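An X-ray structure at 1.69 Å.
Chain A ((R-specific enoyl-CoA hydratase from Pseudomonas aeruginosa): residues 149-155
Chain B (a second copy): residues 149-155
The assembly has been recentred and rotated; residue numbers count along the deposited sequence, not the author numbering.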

# COMPACT_ATOMS: atom_id res chain seq x y z
N LEU A 149 18.47 -1.70 6.48
CA LEU A 149 18.05 -0.36 6.87
C LEU A 149 18.91 0.16 7.99
O LEU A 149 19.35 -0.62 8.80
N PRO A 150 19.09 1.49 8.07
CA PRO A 150 19.62 2.06 9.31
C PRO A 150 18.65 1.74 10.45
O PRO A 150 17.49 1.39 10.18
N PRO A 151 19.09 1.90 11.70
CA PRO A 151 18.17 1.75 12.83
C PRO A 151 17.04 2.79 12.76
O PRO A 151 17.24 3.95 12.39
N ILE A 152 15.85 2.34 13.13
CA ILE A 152 14.67 3.18 13.08
C ILE A 152 14.07 3.14 14.46
O ILE A 152 13.67 2.08 14.93
N SER A 153 14.12 4.27 15.15
CA SER A 153 13.74 4.34 16.55
C SER A 153 12.44 5.06 16.65
O SER A 153 12.28 6.13 16.08
N ILE A 154 11.49 4.45 17.35
CA ILE A 154 10.22 5.10 17.58
C ILE A 154 9.97 5.04 19.08
O ILE A 154 10.14 3.97 19.68
N GLY A 155 9.60 6.16 19.67
CA GLY A 155 9.39 6.16 21.11
C GLY A 155 10.67 5.94 21.91
O GLY A 155 11.79 5.96 21.38
OXT GLY A 155 10.64 5.73 23.14
N LEU B 149 1.86 11.50 15.21
CA LEU B 149 2.83 10.43 14.99
C LEU B 149 3.82 10.47 16.14
O LEU B 149 4.19 11.54 16.63
N PRO B 150 4.25 9.30 16.61
CA PRO B 150 5.36 9.28 17.57
C PRO B 150 6.64 9.82 16.90
O PRO B 150 6.68 9.92 15.68
N PRO B 151 7.67 10.20 17.67
CA PRO B 151 8.83 10.72 16.94
C PRO B 151 9.57 9.54 16.29
O PRO B 151 9.64 8.48 16.91
N ILE B 152 10.05 9.69 15.07
CA ILE B 152 10.71 8.57 14.40
C ILE B 152 12.10 9.03 13.95
O ILE B 152 12.22 9.91 13.11
N SER B 153 13.13 8.41 14.49
CA SER B 153 14.49 8.76 14.08
C SER B 153 15.11 7.66 13.25
O SER B 153 15.03 6.48 13.57
N ILE B 154 15.79 8.05 12.17
CA ILE B 154 16.38 7.03 11.31
C ILE B 154 17.89 7.22 11.23
O ILE B 154 18.33 8.32 10.89
N GLY B 155 18.65 6.18 11.52
CA GLY B 155 20.10 6.24 11.50
C GLY B 155 20.72 6.63 12.84
O GLY B 155 20.04 6.61 13.88
OXT GLY B 155 21.91 6.96 12.94

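The two C-terminal strands run antiparallel. Side chains alternate along each extended strand, so residues 152 and 154 share one face and Ser153 takes the other; pairing Ser153(A) with Ser153(B) sets Ile152 of each chain across from Ile154 of the other. On the isoleucine face, Ile152(A) and Ile152(B) meet across the middle, CG2 to CG2 at 3.9 Å. Each also lies beside the opposing Ile154: CG1 of Ile154(A) is 3.9 Å from CG1 of Ile152(B), and CG1 of Ile152(A) is 4.2 Å from CG2 of Ile154(B). All four isoleucines adopt chi1 m and chi2 t; their beta-branched side chains suit the extended backbone and offer broad apolar surfaces to one another.

Pro150 extends this patch at both ends, its CA-to-CB bond pointing toward the other stretch. CG of Pro150(B) packs tightly on CG2 of Ile154(A) at 3.4 Å, whereas CG of Pro150(A) lies 3.9 Å from CG2 of Ile154(B), and the ring puckers differ, endo in B and exo in A. Pro150(A) CB also rests 3.7 Å from Gly155(B) CA, where the backbone angles call for glycine.

Proline lacks an amide proton, but the carbonyl of Pro151 remains available: Pro151(A) O accepts a hydrogen bond from Gly155(B) N at 2.8 Å. At the equivalent position on the other side of the pair Gly155(A) N and Pro151(B) O stand 3.6 Å apart, so the symmetry is imperfect. Ser153(A) N donates a hydrogen bond to Ser153(B) O, and Ser153(B) N one to Ser153(A) O, both at 2.9 Å.

The serine side chains, both chi1 m, occupy the exposed face, where a small hydroxyl can meet solvent. Water 1 joins Ser153(B) OG (3.2 Å) to Ser153(A) O, to which it donates at 3.2 Å. Water 2 lies 3.1 Å from Ser153(A) OG, within hydrogen-bonding reach also of Ser153(B) O (3.1 Å) and the terminal Gly155(B) O (2.8 Å).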

# COMPACT_ATOMS: atom_id res chain seq x y z
CB LEU A 149 16.57 -0.37 7.31
CG LEU A 149 15.62 -0.52 6.09
CD1 LEU A 149 14.18 -0.87 6.53
CD2 LEU A 149 15.61 0.74 5.25
CB PRO A 150 19.62 3.57 9.05
CG PRO A 150 19.28 3.75 7.61
CD PRO A 150 18.52 2.52 7.20
CB PRO A 151 19.07 1.99 14.05
CG PRO A 151 20.22 2.77 13.54
CD PRO A 151 20.46 2.25 12.15
CB ILE A 152 13.69 2.69 11.99
CG1 ILE A 152 14.34 2.79 10.60
CG2 ILE A 152 12.36 3.47 12.08
CD1 ILE A 152 13.48 2.17 9.49
CB SER A 153 14.82 5.06 17.38
OG SER A 153 16.04 4.36 17.26
CB ILE A 154 9.06 4.41 16.87
CG1 ILE A 154 9.41 4.12 15.40
CG2 ILE A 154 7.79 5.26 16.98
CD1 ILE A 154 8.36 3.28 14.64
CB LEU B 149 3.54 10.60 13.64
CG LEU B 149 2.75 10.22 12.39
CD1 LEU B 149 3.50 10.61 11.13
CD2 LEU B 149 2.48 8.73 12.39
CB PRO B 150 5.47 7.80 17.94
CG PRO B 150 4.86 7.06 16.76
CD PRO B 150 3.80 7.96 16.19
CB PRO B 151 9.66 11.41 18.03
CG PRO B 151 9.34 10.61 19.30
CD PRO B 151 7.93 10.05 19.12
CB ILE B 152 9.90 8.07 13.19
CG1 ILE B 152 8.53 7.54 13.65
CG2 ILE B 152 10.68 6.95 12.45
CD1 ILE B 152 7.59 7.13 12.50
CB SER B 153 15.37 9.04 15.31
OG SER B 153 14.78 10.10 16.06
CB ILE B 154 15.80 7.10 9.89
CG1 ILE B 154 14.29 6.92 9.97
CG2 ILE B 154 16.45 6.05 9.05
CD1 ILE B 154 13.61 7.05 8.64
O HOH W 1 12.61 8.74 17.98
O HOH W 2 17.64 5.78 15.02